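Ribonucleoside-diphosphate reductase (Pseudomonas aeruginosa, PDB 5IM3) probably reduces ribonucleoside diphosphates to the deoxyribonucleotides needed for DNA synthesis, and is an allosteric enzyme binding dATP at an N-terminal ATP cone and in its barrel domain. Local coordinates at residues A[676-686]-A[858-869]. Sequence-based numbering, arbitrary orientation.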
ATOM      1  N   TYR A 676      33.924 -15.164  10.378  1.00 62.27           N
ATOM      2  CA  TYR A 676      33.329 -16.024   9.365  1.00 58.44           C
ATOM      3  C   TYR A 676      33.315 -15.340   8.004  1.00 58.74           C
ATOM      4  O   TYR A 676      33.458 -16.007   6.974  1.00 56.83           O
ATOM      5  CB  TYR A 676      31.913 -16.431   9.780  1.00 55.12           C
ATOM      6  CG  TYR A 676      31.518 -17.827   9.331  1.00 53.56           C
ATOM      7  CD1 TYR A 676      32.065 -18.395   8.189  1.00 52.28           C
ATOM      8  CD2 TYR A 676      30.602 -18.578  10.058  1.00 53.11           C
ATOM      9  CE1 TYR A 676      31.710 -19.668   7.780  1.00 52.20           C
ATOM     10  CE2 TYR A 676      30.239 -19.852   9.657  1.00 49.16           C
ATOM     11  CZ  TYR A 676      30.797 -20.391   8.516  1.00 49.31           C
ATOM     12  OH  TYR A 676      30.447 -21.655   8.104  1.00 48.50           O
ATOM     13  N   GLY A 677      33.173 -14.018   7.977  1.00 63.11           N
ATOM     14  CA  GLY A 677      33.179 -13.286   6.727  1.00 64.44           C
ATOM     15  C   GLY A 677      34.561 -12.830   6.305  1.00 67.26           C
ATOM     16  O   GLY A 677      34.857 -11.631   6.321  1.00 66.80           O
ATOM     17  N   SER A 678      35.414 -13.775   5.913  1.00 71.59           N
ATOM     18  CA  SER A 678      36.785 -13.452   5.543  1.00 74.27           C
ATOM     19  C   SER A 678      37.344 -14.569   4.679  1.00 74.30           C
ATOM     20  O   SER A 678      36.853 -15.702   4.698  1.00 73.38           O
ATOM     21  CB  SER A 678      37.666 -13.249   6.780  1.00 76.11           C
ATOM     22  OG  SER A 678      37.767 -14.451   7.526  1.00 76.51           O
ATOM     23  N   ASP A 679      38.385 -14.231   3.914  1.00 76.28           N
ATOM     24  CA  ASP A 679      39.089 -15.242   3.137  1.00 77.56           C
ATOM     25  C   ASP A 679      39.738 -16.281   4.041  1.00 74.70           C
ATOM     26  O   ASP A 679      39.933 -17.430   3.628  1.00 72.48           O
ATOM     27  CB  ASP A 679      40.141 -14.579   2.244  1.00 81.84           C
ATOM     28  CG  ASP A 679      39.525 -13.745   1.136  1.00 83.66           C
ATOM     29  OD1 ASP A 679      38.302 -13.492   1.189  1.00 82.91           O
ATOM     30  OD2 ASP A 679      40.264 -13.335   0.215  1.00 86.14           O
ATOM     31  N   ALA A 680      40.066 -15.902   5.279  1.00 67.94           N
ATOM     32  CA  ALA A 680      40.723 -16.828   6.194  1.00 69.17           C
ATOM     33  C   ALA A 680      39.771 -17.912   6.685  1.00 67.24           C
ATOM     34  O   ALA A 680      40.205 -19.039   6.943  1.00 69.22           O
ATOM     35  CB  ALA A 680      41.315 -16.062   7.378  1.00 70.47           C
ATOM     36  N   ALA A 681      38.481 -17.597   6.828  1.00 64.75           N
ATOM     37  CA  ALA A 681      37.509 -18.622   7.201  1.00 61.22           C
ATOM     38  C   ALA A 681      37.223 -19.555   6.033  1.00 62.50           C
ATOM     39  O   ALA A 681      37.085 -20.772   6.216  1.00 61.10           O
ATOM     40  CB  ALA A 681      36.214 -17.972   7.687  1.00 59.18           C
ATOM     41  N   ILE A 682      37.115 -18.999   4.827  1.00 68.93           N
ATOM     42  CA  ILE A 682      36.930 -19.821   3.637  1.00 68.29           C
ATOM     43  C   ILE A 682      38.108 -20.771   3.466  1.00 68.47           C
ATOM     44  O   ILE A 682      37.940 -21.929   3.062  1.00 69.10           O
ATOM     45  CB  ILE A 682      36.735 -18.915   2.407  1.00 70.42           C
ATOM     46  CG1 ILE A 682      35.340 -18.283   2.453  1.00 70.64           C
ATOM     47  CG2 ILE A 682      36.945 -19.691   1.114  1.00 71.24           C
ATOM     48  CD1 ILE A 682      35.056 -17.313   1.322  1.00 73.56           C
ATOM     49  N   ALA A 683      39.317 -20.299   3.775  1.00 63.92           N
ATOM     50  CA  ALA A 683      40.498 -21.149   3.680  1.00 62.83           C
ATOM     51  C   ALA A 683      40.458 -22.265   4.717  1.00 61.50           C
ATOM     52  O   ALA A 683      40.754 -23.426   4.408  1.00 59.17           O
ATOM     53  CB  ALA A 683      41.761 -20.306   3.845  1.00 63.77           C
ATOM     54  N   PHE A 684      40.101 -21.933   5.960  1.00 63.40           N
ATOM     55  CA  PHE A 684      40.019 -22.955   6.999  1.00 62.40           C
ATOM     56  C   PHE A 684      38.937 -23.983   6.684  1.00 61.25           C
ATOM     57  O   PHE A 684      39.107 -25.177   6.953  1.00 60.97           O
ATOM     58  CB  PHE A 684      39.761 -22.309   8.360  1.00 62.12           C
ATOM     59  CG  PHE A 684      39.475 -23.300   9.448  1.00 62.97           C
ATOM     60  CD1 PHE A 684      40.477 -24.130   9.927  1.00 65.10           C
ATOM     61  CD2 PHE A 684      38.206 -23.406   9.990  1.00 60.95           C
ATOM     62  CE1 PHE A 684      40.215 -25.051  10.927  1.00 64.52           C
ATOM     63  CE2 PHE A 684      37.937 -24.323  10.992  1.00 60.88           C
ATOM     64  CZ  PHE A 684      38.942 -25.147  11.459  1.00 61.79           C
ATOM     65  N   ALA A 685      37.810 -23.536   6.120  1.00 52.42           N
ATOM     66  CA  ALA A 685      36.743 -24.469   5.761  1.00 52.30           C
ATOM     67  C   ALA A 685      37.203 -25.436   4.678  1.00 53.96           C
ATOM     68  O   ALA A 685      36.854 -26.622   4.701  1.00 51.92           O
ATOM     69  CB  ALA A 685      35.509 -23.702   5.289  1.00 49.74           C
ATOM     70  N   ASP A 686      37.984 -24.940   3.718  1.00 66.71           N
ATOM     71  CA  ASP A 686      38.503 -25.791   2.653  1.00 69.03           C
ATOM     72  C   ASP A 686      39.469 -26.832   3.205  1.00 68.66           C
ATOM     73  O   ASP A 686      39.301 -28.035   2.977  1.00 66.85           O
ATOM     74  CB  ASP A 686      39.191 -24.922   1.597  1.00 72.10           C
ATOM     75  CG  ASP A 686      39.570 -25.697   0.348  1.00 74.93           C
ATOM     76  OD1 ASP A 686      39.852 -26.910   0.450  1.00 74.87           O
ATOM     77  OD2 ASP A 686      39.589 -25.086  -0.741  1.00 76.61           O
ATOM     78  N   TRP A 858      29.786 -15.379   1.875  1.00 61.31           N
ATOM     79  CA  TRP A 858      30.790 -16.096   2.657  1.00 59.54           C
ATOM     80  C   TRP A 858      30.321 -17.506   2.995  1.00 55.84           C
ATOM     81  O   TRP A 858      31.104 -18.460   2.927  1.00 54.79           O
ATOM     82  CB  TRP A 858      31.118 -15.325   3.936  1.00 56.92           C
ATOM     83  CG  TRP A 858      31.692 -13.967   3.700  1.00 60.31           C
ATOM     84  CD1 TRP A 858      31.077 -12.771   3.924  1.00 59.00           C
ATOM     85  CD2 TRP A 858      33.002 -13.657   3.203  1.00 61.43           C
ATOM     86  NE1 TRP A 858      31.918 -11.738   3.593  1.00 61.79           N
ATOM     87  CE2 TRP A 858      33.105 -12.255   3.146  1.00 62.58           C
ATOM     88  CE3 TRP A 858      34.094 -14.431   2.796  1.00 62.35           C
ATOM     89  CZ2 TRP A 858      34.256 -11.608   2.702  1.00 67.42           C
ATOM     90  CZ3 TRP A 858      35.236 -13.785   2.352  1.00 65.91           C
ATOM     91  CH2 TRP A 858      35.309 -12.388   2.312  1.00 68.16           C
ATOM     92  N   ILE A 859      29.047 -17.656   3.362  1.00 58.11           N
ATOM     93  CA  ILE A 859      28.521 -18.964   3.740  1.00 56.89           C
ATOM     94  C   ILE A 859      28.462 -19.886   2.529  1.00 58.38           C
ATOM     95  O   ILE A 859      28.703 -21.095   2.639  1.00 58.35           O
ATOM     96  CB  ILE A 859      27.137 -18.808   4.399  1.00 56.21           C
ATOM     97  CG1 ILE A 859      27.184 -17.770   5.526  1.00 57.68           C
ATOM     98  CG2 ILE A 859      26.641 -20.142   4.940  1.00 54.65           C
ATOM     99  CD1 ILE A 859      28.184 -18.080   6.611  1.00 57.00           C
ATOM    100  N   VAL A 860      28.131 -19.337   1.358  1.00 55.24           N
ATOM    101  CA  VAL A 860      28.054 -20.149   0.149  1.00 55.99           C
ATOM    102  C   VAL A 860      29.447 -20.584  -0.291  1.00 58.83           C
ATOM    103  O   VAL A 860      29.683 -21.763  -0.580  1.00 56.75           O
ATOM    104  CB  VAL A 860      27.327 -19.374  -0.965  1.00 56.32           C
ATOM    105  CG1 VAL A 860      27.407 -20.126  -2.289  1.00 56.25           C
ATOM    106  CG2 VAL A 860      25.879 -19.128  -0.574  1.00 53.90           C
ATOM    107  N   GLU A 861      30.386 -19.635  -0.362  1.00 63.38           N
ATOM    108  CA  GLU A 861      31.737 -19.963  -0.808  1.00 67.13           C
ATOM    109  C   GLU A 861      32.402 -20.962   0.129  1.00 65.30           C
ATOM    110  O   GLU A 861      33.134 -21.853  -0.319  1.00 66.06           O
ATOM    111  CB  GLU A 861      32.580 -18.693  -0.914  1.00 73.34           C
ATOM    112  CG  GLU A 861      32.638 -18.102  -2.312  1.00 78.06           C
ATOM    113  CD  GLU A 861      33.358 -19.007  -3.294  1.00 81.96           C
ATOM    114  OE1 GLU A 861      34.075 -19.927  -2.842  1.00 82.26           O
ATOM    115  OE2 GLU A 861      33.201 -18.802  -4.517  1.00 85.35           O
ATOM    116  N   ALA A 862      32.169 -20.822   1.435  1.00 57.20           N
ATOM    117  CA  ALA A 862      32.703 -21.787   2.388  1.00 55.81           C
ATOM    118  C   ALA A 862      32.118 -23.170   2.139  1.00 55.40           C
ATOM    119  O   ALA A 862      32.845 -24.169   2.093  1.00 56.86           O
ATOM    120  CB  ALA A 862      32.408 -21.328   3.814  1.00 55.01           C
ATOM    121  N   ALA A 863      30.795 -23.245   1.975  1.00 54.52           N
ATOM    122  CA  ALA A 863      30.160 -24.524   1.691  1.00 51.50           C
ATOM    123  C   ALA A 863      30.650 -25.093   0.366  1.00 52.08           C
ATOM    124  O   ALA A 863      30.828 -26.308   0.232  1.00 53.77           O
ATOM    125  CB  ALA A 863      28.642 -24.362   1.682  1.00 49.97           C
ATOM    126  N   SER A 864      30.894 -24.224  -0.621  1.00 50.87           N
ATOM    127  CA  SER A 864      31.382 -24.687  -1.917  1.00 51.38           C
ATOM    128  C   SER A 864      32.707 -25.427  -1.784  1.00 53.60           C
ATOM    129  O   SER A 864      32.923 -26.452  -2.438  1.00 52.68           O
ATOM    130  CB  SER A 864      31.531 -23.506  -2.876  1.00 49.91           C
ATOM    131  OG  SER A 864      32.101 -23.922  -4.106  1.00 50.93           O
ATOM    132  N   ARG A 865      33.615 -24.917  -0.953  1.00 55.75           N
ATOM    133  CA  ARG A 865      34.921 -25.551  -0.829  1.00 60.36           C
ATOM    134  C   ARG A 865      34.874 -26.788   0.053  1.00 59.52           C
ATOM    135  O   ARG A 865      35.662 -27.718  -0.151  1.00 60.55           O
ATOM    136  CB  ARG A 865      35.942 -24.555  -0.288  1.00 64.70           C
ATOM    137  CG  ARG A 865      36.474 -23.621  -1.354  1.00 67.03           C
ATOM    138  CD  ARG A 865      36.690 -22.256  -0.778  1.00 68.87           C
ATOM    139  NE  ARG A 865      37.136 -21.285  -1.769  1.00 72.93           N
ATOM    140  CZ  ARG A 865      38.405 -21.080  -2.104  1.00 75.58           C
ATOM    141  NH1 ARG A 865      39.372 -21.794  -1.542  1.00 75.77           N
ATOM    142  NH2 ARG A 865      38.708 -20.164  -3.014  1.00 78.49           N
ATOM    143  N   ARG A 866      33.972 -26.824   1.035  1.00 60.39           N
ATOM    144  CA  ARG A 866      33.784 -28.053   1.795  1.00 61.61           C
ATOM    145  C   ARG A 866      33.231 -29.156   0.903  1.00 59.04           C
ATOM    146  O   ARG A 866      33.629 -30.320   1.024  1.00 58.74           O
ATOM    147  CB  ARG A 866      32.857 -27.803   2.986  1.00 60.18           C
ATOM    148  CG  ARG A 866      33.522 -27.058   4.135  1.00 63.16           C
ATOM    149  CD  ARG A 866      32.612 -26.985   5.351  1.00 62.14           C
ATOM    150  NE  ARG A 866      31.432 -26.168   5.080  1.00 64.98           N
ATOM    151  CZ  ARG A 866      31.318 -24.878   5.383  1.00 64.93           C
ATOM    152  NH1 ARG A 866      32.309 -24.234   5.989  1.00 67.82           N
ATOM    153  NH2 ARG A 866      30.203 -24.229   5.082  1.00 64.12           N
ATOM    154  N   GLN A 867      32.335 -28.797  -0.019  1.00 56.00           N
ATOM    155  CA  GLN A 867      31.706 -29.778  -0.895  1.00 55.83           C
ATOM    156  C   GLN A 867      32.691 -30.421  -1.861  1.00 56.59           C
ATOM    157  O   GLN A 867      32.370 -31.456  -2.454  1.00 57.61           O
ATOM    158  CB  GLN A 867      30.569 -29.118  -1.682  1.00 54.53           C
ATOM    159  CG  GLN A 867      29.668 -30.095  -2.430  1.00 54.05           C
ATOM    160  CD  GLN A 867      29.085 -31.164  -1.526  1.00 52.70           C
ATOM    161  OE1 GLN A 867      28.180 -30.899  -0.737  1.00 50.61           O
ATOM    162  NE2 GLN A 867      29.607 -32.381  -1.635  1.00 54.35           N
ATOM    163  N   LYS A 868      33.878 -29.840  -2.042  1.00 60.87           N
ATOM    164  CA  LYS A 868      34.860 -30.453  -2.929  1.00 63.27           C
ATOM    165  C   LYS A 868      35.352 -31.780  -2.382  1.00 61.99           C
ATOM    166  O   LYS A 868      35.780 -32.649  -3.149  1.00 62.43           O
ATOM    167  CB  LYS A 868      36.053 -29.529  -3.126  1.00 64.28           C
ATOM    168  CG  LYS A 868      35.691 -28.092  -3.395  1.00 64.45           C
ATOM    169  CD  LYS A 868      36.925 -27.266  -3.722  1.00 67.01           C
ATOM    170  CE  LYS A 868      38.006 -27.376  -2.650  1.00 69.50           C
ATOM    171  NZ  LYS A 868      39.225 -26.609  -3.013  1.00 73.65           N
ATOM    172  N   TRP A 869      35.317 -31.946  -1.063  1.00 59.68           N
ATOM    173  CA  TRP A 869      35.872 -33.116  -0.409  1.00 61.26           C
ATOM    174  C   TRP A 869      34.810 -34.072   0.109  1.00 60.34           C
ATOM    175  O   TRP A 869      35.134 -35.220   0.432  1.00 64.07           O
ATOM    176  CB  TRP A 869      36.772 -32.672   0.749  1.00 60.15           C
ATOM    177  CG  TRP A 869      37.717 -31.577   0.354  1.00 59.92           C
ATOM    178  CD1 TRP A 869      37.634 -30.255   0.692  1.00 58.64           C
ATOM    179  CD2 TRP A 869      38.881 -31.706  -0.471  1.00 61.37           C
ATOM    180  NE1 TRP A 869      38.678 -29.557   0.135  1.00 60.62           N
ATOM    181  CE2 TRP A 869      39.456 -30.424  -0.586  1.00 63.74           C
ATOM    182  CE3 TRP A 869      39.492 -32.780  -1.122  1.00 63.67           C
ATOM    183  CZ2 TRP A 869      40.617 -30.190  -1.320  1.00 67.28           C
ATOM    184  CZ3 TRP A 869      40.645 -32.545  -1.850  1.00 67.79           C
ATOM    185  CH2 TRP A 869      41.193 -31.260  -1.945  1.00 69.07           C
TER
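Trp858 lays one face of its indole against the turn that leads into helix 679-707: Gly677 CA stands over the five-membered ring, 3.4 Å from its centroid, as a CH-pi contact. Asp679 OD1 reaches the edge of the six-membered ring in its plane, and Ile682 CD1 touches Trp858 CE3 at 3.4 Å near that edge. With CG1 anti to the carbonyl carbon (chi1 -73°) and CD1 extended beyond it, Ile682 is a knob set among Trp858, Glu861, Ala862 and Arg865. Farther along, Ala685 CB meets Ala862 CB at 4.2 Å, consistent with the 8.2 Å axis approach of segments 679-686 and 858-866, which cross at -23°. To one flank, Ile859 CD1 sits over the centre of the Tyr676 ring, whose hydroxyl bonds to Ile785 O.

At the far end the buried carboxylate of Asp686 is gripped at both oxygens. Lys868 NZ makes a salt bridge to Asp686 OD2 on its syn side at 2.8 Å, while Trp869 NE1 gives a 2.9 Å bond to Asp686 OD1, in the indole plane but from above the carboxylate plane. Arg865 NH1 adds a salt bridge to Asp686 OD2 whose hydrogen bond is weak; Arg865 NE pairs with Glu861 OE1, Glu861 OE2 with Arg898, and Lys868 with Asp743.

Helices 679-707 and 856-866 pack side by side in the ten-stranded alpha-beta barrel domain, away from the dATP sites, with helix 665-672 against Tyr676 and Ala685, and helix 724-735 beside Lys868 and Trp869.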